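Local coordinates for trafficking protein particle complex subunit 3 (PDB 6AQ3) that probably serves as a palmitoylated core subunit of the TRAPP complex, which tethers transport vesicles in membrane traffic, and carries its fatty acid inside the protein, at residues C82-K86 and V181-Y186; I147-I151 and E163-K167. All blocks are in the same frame, centred on the assembly; numbering follows the deposited sequence.

Overall arrangement
Both contacts pack against the same antiparallel sheet, in which strands 160-168 and 177-186 are neighbours and follow one another in the chain. Contact 1 joins the start of helix 85-101 to the end of strand 177-186; contact 2 sets helix 146-157 against strand 160-168. Their centres lie about 14 Å apart. Two salt bridges link them, R182 NE to E165 OE2 at 2.9 Å and R182 NH2 to E163 OE2 at 3.0 Å, while V181 CG2 packs on C164 SG at 3.9 Å. The palmitoyl group also connects them: it is bonded to C82 in contact 1, and its acyl tail runs inward to pass I147 and V150 of contact 2, near the centre of the protein.

Contact 1 (C82-K86 and V181-Y186); sequences CREFK and VRLKEY. With PLM (palmitic acid), chain N; EDO (1,2-ethanediol), chain O.
F85 lays its ring against strand residues V181-L183 while its backbone N is held by Y186. With CG anti to the backbone N (chi1 174°), the F85 side chain reaches the strand and turns one face to L183. L183 CB sits over the middle of that face, 3.7 Å from the F85 ring centroid and 9° off the normal, a CH-pi contact. The far end of the ring meets V181: F85 CE1 lies 3.7 Å from V181 CG1, and the V181 O is at the ring's edge near its plane. V162 and Y117 also touch F85, tying it to the neighbouring strands. Beyond L183, whose CD2 lies over the rim of one face of the Y186 ring, the phenol reaches back across the contact. F85 N donates a nearly straight hydrogen bond to Y186 OH (3.1 Å, 169°). The E84 chain, bent at chi2, brings its carboxylate near the same hydroxyl. A 1,2-ethanediol, probably from the crystallisation liquor, sits here too: its O1 accepts from K86 N and donates to E84 OE1 at 3.0 Å. Three residues before F85, C82 SG is joined to C1 of the palmitoyl group by a 1.8 Å thioester bond. This is the acylated cysteine at the entrance of the lipid tunnel, as in TRAPPC3 (Bet3) proteins, with F85 at the N-terminal side of helix 85-101 packed on the sheet.

Contact 2 (I147-I151 and E163-K167); sequences ICGVI and ECEYK. With PLM (palmitic acid), chain N.
Helix 147-151 runs nearly antiparallel to strand 163-167, with their axes 7.5 Å apart at closest approach and 160° between their directions. C148 and C164 face each other at the nearest point, their CA atoms 5.4 Å apart. C148 CB comes close to the strand backbone, 3.2 Å from C164 O. Its SG, anti to its own carbonyl carbon (chi1 -65°), runs on along the strand to Y166. There C148 SG lies obliquely to the Y166 ring, 3.8 Å from Y166 CD2 and 4.9 Å from the ring centroid, a Cys sulfur-aromatic contact. C164 SG, by contrast, is anti to its backbone N (chi1 180°) and is turned toward the helix surface: C148 CB lies 3.9 Å from it, and I151 CG2 meets the same sulfur at 3.8 Å. At the other end, I147 CD1 approaches Y166 OH, the two side chains crossing at a slant, and the Y166 ring also meets that of Y142. Around the helix from the strand, V150 CG1 touches palmitoyl C9 at 3.7 Å. One helix thus packs on the sheet while lining the buried acyl chain, an arrangement consistent with the mixed alpha-helical and antiparallel-sheet fold and lipid tunnel of Bet3-type TRAPP subunits.

Contact 1 (C82-K86 and V181-Y186)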
loop_
_atom_site.group_PDB
_atom_site.type_symbol
_atom_site.label_atom_id
_atom_site.label_comp_id
_atom_site.label_asym_id
_atom_site.label_seq_id
_atom_site.Cartn_x
_atom_site.Cartn_y
_atom_site.Cartn_z
ATOM N N CYS C 82 6.088 26.477 7.349
ATOM C CA CYS C 82 6.133 25.511 8.433
ATOM C C CYS C 82 6.852 26.103 9.636
ATOM O O CYS C 82 7.487 25.382 10.403
ATOM C CB CYS C 82 6.867 24.256 7.972
ATOM S SG CYS C 82 6.062 23.372 6.639
ATOM N N ARG C 83 6.705 27.410 9.852
ATOM C CA ARG C 83 7.414 28.036 10.958
ATOM C C ARG C 83 6.713 27.774 12.282
ATOM O O ARG C 83 7.374 27.553 13.305
ATOM C CB ARG C 83 7.510 29.550 10.734
ATOM C CG ARG C 83 8.448 30.253 11.696
ATOM C CD ARG C 83 8.348 31.766 11.607
ATOM N NE ARG C 83 7.228 32.273 12.402
ATOM C CZ ARG C 83 6.031 32.574 11.910
ATOM N NH1 ARG C 83 5.088 33.034 12.718
ATOM N NH2 ARG C 83 5.768 32.397 10.617
ATOM N N GLU C 84 5.384 27.781 12.287
ATOM C CA GLU C 84 4.639 27.607 13.520
ATOM C C GLU C 84 3.814 26.326 13.470
ATOM O O GLU C 84 3.252 25.967 12.431
ATOM C CB GLU C 84 3.731 28.812 13.788
ATOM C CG GLU C 84 4.487 30.045 14.273
ATOM C CD GLU C 84 4.736 30.002 15.773
ATOM O OE1 GLU C 84 3.759 29.826 16.532
ATOM O OE2 GLU C 84 5.911 30.108 16.195
ATOM N N PHE C 85 3.699 25.696 14.644
ATOM C CA PHE C 85 2.939 24.461 14.806
ATOM C C PHE C 85 1.485 24.657 14.407
ATOM O O PHE C 85 0.865 23.754 13.836
ATOM C CB PHE C 85 3.035 23.979 16.253
ATOM C CG PHE C 85 2.153 22.778 16.569
ATOM C CD1 PHE C 85 2.507 21.494 16.166
ATOM C CD2 PHE C 85 0.967 22.950 17.270
ATOM C CE1 PHE C 85 1.700 20.404 16.466
ATOM C CE2 PHE C 85 0.160 21.874 17.572
ATOM C CZ PHE C 85 0.526 20.595 17.168
ATOM N N LYS C 86 0.907 25.804 14.766
ATOM C CA LYS C 86 -0.471 26.101 14.390
ATOM C C LYS C 86 -0.676 26.020 12.880
ATOM O O LYS C 86 -1.767 25.668 12.430
ATOM C CB LYS C 86 -0.865 27.491 14.906
ATOM N N VAL C 181 -3.041 16.006 17.625
ATOM C CA VAL C 181 -1.663 16.402 17.342
ATOM C C VAL C 181 -1.246 17.399 18.412
ATOM O O VAL C 181 -1.868 18.460 18.537
ATOM C CB VAL C 181 -1.511 17.027 15.942
ATOM C CG1 VAL C 181 -0.053 17.268 15.642
ATOM C CG2 VAL C 181 -2.151 16.120 14.856
ATOM N N ARG C 182 -0.182 17.075 19.160
ATOM C CA ARG C 182 0.307 17.896 20.267
ATOM C C ARG C 182 1.789 18.212 20.098
ATOM O O ARG C 182 2.596 17.314 19.836
ATOM C CB ARG C 182 0.055 17.196 21.605
ATOM C CG ARG C 182 -1.437 16.997 21.846
ATOM C CD ARG C 182 -1.796 16.305 23.148
ATOM N NE ARG C 182 -1.460 14.882 23.112
ATOM C CZ ARG C 182 -0.423 14.331 23.735
ATOM N NH1 ARG C 182 0.399 15.085 24.471
ATOM N NH2 ARG C 182 -0.224 13.015 23.630
ATOM N N LEU C 183 2.137 19.495 20.227
ATOM C CA LEU C 183 3.527 19.932 20.144
ATOM C C LEU C 183 4.265 19.708 21.466
ATOM O O LEU C 183 3.821 20.168 22.523
ATOM C CB LEU C 183 3.596 21.412 19.771
ATOM C CG LEU C 183 5.004 21.998 19.857
ATOM C CD1 LEU C 183 5.814 21.466 18.684
ATOM C CD2 LEU C 183 4.992 23.525 19.855
ATOM N N LYS C 184 5.397 19.009 21.400
ATOM C CA LYS C 184 6.265 18.768 22.552
ATOM C C LYS C 184 7.423 19.750 22.626
ATOM O O LYS C 184 7.683 20.324 23.687
ATOM C CB LYS C 184 6.787 17.325 22.516
ATOM C CG LYS C 184 5.739 16.309 22.923
ATOM C CD LYS C 184 5.304 16.695 24.338
ATOM C CE LYS C 184 4.001 16.089 24.791
ATOM N NZ LYS C 184 3.783 16.520 26.204
ATOM N N GLU C 185 8.103 19.984 21.512
ATOM C CA GLU C 185 9.139 20.999 21.499
ATOM C C GLU C 185 9.500 21.309 20.061
ATOM O O GLU C 185 9.427 20.440 19.185
ATOM C CB GLU C 185 10.396 20.574 22.275
ATOM C CG GLU C 185 11.245 19.515 21.605
ATOM C CD GLU C 185 12.449 19.117 22.441
ATOM O OE1 GLU C 185 12.749 19.799 23.449
ATOM O OE2 GLU C 185 13.081 18.096 22.101
ATOM N N TYR C 186 9.895 22.562 19.840
ATOM C CA TYR C 186 10.519 22.956 18.592
ATOM C C TYR C 186 11.970 22.507 18.642
ATOM O O TYR C 186 12.651 22.707 19.650
ATOM C CB TYR C 186 10.443 24.469 18.415
ATOM C CG TYR C 186 9.065 24.999 18.098
ATOM C CD1 TYR C 186 8.470 24.748 16.867
ATOM C CD2 TYR C 186 8.387 25.803 19.007
ATOM C CE1 TYR C 186 7.231 25.261 16.557
ATOM C CE2 TYR C 186 7.141 26.319 18.709
ATOM C CZ TYR C 186 6.567 26.046 17.477
ATOM O OH TYR C 186 5.325 26.562 17.166
HETATM C C1 PLM N . 4.839 22.358 7.494
HETATM O O2 PLM N . 4.601 22.396 8.735
HETATM C C2 PLM N . 4.053 21.344 6.497
HETATM C C3 PLM N . 3.244 20.186 7.120
HETATM C C4 PLM N . 3.792 18.782 6.800
HETATM C C5 PLM N . 2.827 17.855 6.015
HETATM C C6 PLM N . 3.024 16.348 6.317
HETATM C C7 PLM N . 2.147 15.385 5.479
HETATM C C8 PLM N . 1.345 14.358 6.319
HETATM C C9 PLM N . 0.679 13.250 5.468
HETATM C CA PLM N . -0.581 12.595 6.114
HETATM C CB PLM N . -1.198 11.445 5.280
HETATM C CC PLM N . -0.784 10.028 5.754
HETATM C CD PLM N . -0.867 8.954 4.647
HETATM C CE PLM N . -1.030 7.499 5.159
HETATM C CF PLM N . -0.619 6.438 4.109
HETATM C CG PLM N . -1.164 5.025 4.385
HETATM C C1 EDO O . 1.570 27.703 17.884
HETATM O O1 EDO O . 2.017 27.408 16.552
HETATM C C2 EDO O . 2.365 26.912 18.919
HETATM O O2 EDO O . 3.758 27.215 18.799
#

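Contact 2 (I147-I151 and E163-K167)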
loop_
_atom_site.group_PDB
_atom_site.type_symbol
_atom_site.label_atom_id
_atom_site.label_comp_id
_atom_site.label_asym_id
_atom_site.label_seq_id
_atom_site.Cartn_x
_atom_site.Cartn_y
_atom_site.Cartn_z
ATOM N N ILE C 147 -1.170 6.505 9.958
ATOM C CA ILE C 147 -1.322 7.937 9.689
ATOM C C ILE C 147 -0.643 8.773 10.769
ATOM O O ILE C 147 -0.012 9.797 10.477
ATOM C CB ILE C 147 -2.815 8.311 9.540
ATOM C CG1 ILE C 147 -3.445 7.561 8.355
ATOM C CG2 ILE C 147 -2.991 9.833 9.319
ATOM C CD1 ILE C 147 -4.915 7.866 8.153
ATOM N N CYS C 148 -0.771 8.369 12.032
ATOM C CA CYS C 148 -0.161 9.148 13.101
ATOM C C CYS C 148 1.355 9.203 12.954
ATOM O O CYS C 148 1.972 10.260 13.158
ATOM C CB CYS C 148 -0.545 8.567 14.458
ATOM S SG CYS C 148 -2.306 8.692 14.790
ATOM N N GLY C 149 1.967 8.076 12.581
ATOM C CA GLY C 149 3.412 8.049 12.413
ATOM C C GLY C 149 3.874 8.925 11.272
ATOM O O GLY C 149 4.897 9.615 11.378
ATOM N N VAL C 150 3.124 8.921 10.165
ATOM C CA VAL C 150 3.468 9.782 9.035
ATOM C C VAL C 150 3.507 11.242 9.468
ATOM O O VAL C 150 4.413 11.994 9.091
ATOM C CB VAL C 150 2.486 9.540 7.873
ATOM C CG1 VAL C 150 2.779 10.480 6.696
ATOM C CG2 VAL C 150 2.632 8.100 7.404
ATOM N N ILE C 151 2.530 11.649 10.286
ATOM C CA ILE C 151 2.448 13.018 10.786
ATOM C C ILE C 151 3.644 13.332 11.668
ATOM O O ILE C 151 4.296 14.375 11.509
ATOM C CB ILE C 151 1.112 13.222 11.526
ATOM C CG1 ILE C 151 -0.042 13.238 10.503
ATOM C CG2 ILE C 151 1.154 14.458 12.456
ATOM C CD1 ILE C 151 -1.421 13.290 11.111
ATOM N N GLU C 163 3.592 14.666 19.418
ATOM C CA GLU C 163 2.914 13.418 19.729
ATOM C C GLU C 163 1.575 13.430 18.993
ATOM O O GLU C 163 0.869 14.447 18.977
ATOM C CB GLU C 163 2.723 13.261 21.238
ATOM C CG GLU C 163 3.989 12.799 21.963
ATOM C CD GLU C 163 3.852 12.813 23.481
ATOM O OE1 GLU C 163 4.884 12.855 24.173
ATOM O OE2 GLU C 163 2.718 12.839 23.987
ATOM N N CYS C 164 1.244 12.320 18.351
ATOM C CA CYS C 164 0.077 12.242 17.477
ATOM C C CYS C 164 -0.587 10.883 17.658
ATOM O O CYS C 164 0.031 9.850 17.366
ATOM C CB CYS C 164 0.488 12.460 16.020
ATOM S SG CYS C 164 -0.888 12.387 14.884
ATOM N N GLU C 165 -1.834 10.879 18.146
ATOM C CA GLU C 165 -2.532 9.637 18.452
ATOM C C GLU C 165 -3.990 9.698 18.017
ATOM O O GLU C 165 -4.601 10.770 17.945
ATOM C CB GLU C 165 -2.476 9.289 19.945
ATOM C CG GLU C 165 -3.076 10.361 20.858
ATOM C CD GLU C 165 -2.061 11.425 21.285
ATOM O OE1 GLU C 165 -0.843 11.198 21.094
ATOM O OE2 GLU C 165 -2.474 12.487 21.824
ATOM N N TYR C 166 -4.530 8.518 17.714
ATOM C CA TYR C 166 -5.944 8.377 17.407
ATOM C C TYR C 166 -6.765 8.499 18.688
ATOM O O TYR C 166 -6.379 7.998 19.748
ATOM C CB TYR C 166 -6.214 7.018 16.743
ATOM C CG TYR C 166 -6.558 7.096 15.270
ATOM C CD1 TYR C 166 -7.853 7.431 14.850
ATOM C CD2 TYR C 166 -5.589 6.828 14.294
ATOM C CE1 TYR C 166 -8.179 7.516 13.495
ATOM C CE2 TYR C 166 -5.892 6.907 12.927
ATOM C CZ TYR C 166 -7.183 7.248 12.541
ATOM O OH TYR C 166 -7.467 7.312 11.205
ATOM N N LYS C 167 -7.894 9.180 18.592
ATOM C CA LYS C 167 -8.832 9.256 19.698
ATOM C C LYS C 167 -10.191 8.652 19.380
ATOM O O LYS C 167 -10.826 8.092 20.276
ATOM C CB LYS C 167 -9.009 10.719 20.142
ATOM C CG LYS C 167 -7.692 11.414 20.491
ATOM C CD LYS C 167 -7.446 11.479 21.997
ATOM C CE LYS C 167 -6.414 10.447 22.458
ATOM N NZ LYS C 167 -6.097 10.577 23.914
HETATM C C1 PLM N . 4.839 22.358 7.494
HETATM O O2 PLM N . 4.601 22.396 8.735
HETATM C C2 PLM N . 4.053 21.344 6.497
HETATM C C3 PLM N . 3.244 20.186 7.120
HETATM C C4 PLM N . 3.792 18.782 6.800
HETATM C C5 PLM N . 2.827 17.855 6.015
HETATM C C6 PLM N . 3.024 16.348 6.317
HETATM C C7 PLM N . 2.147 15.385 5.479
HETATM C C8 PLM N . 1.345 14.358 6.319
HETATM C C9 PLM N . 0.679 13.250 5.468
HETATM C CA PLM N . -0.581 12.595 6.114
HETATM C CB PLM N . -1.198 11.445 5.280
HETATM C CC PLM N . -0.784 10.028 5.754
HETATM C CD PLM N . -0.867 8.954 4.647
HETATM C CE PLM N . -1.030 7.499 5.159
HETATM C CF PLM N . -0.619 6.438 4.109
HETATM C CG PLM N . -1.164 5.025 4.385
#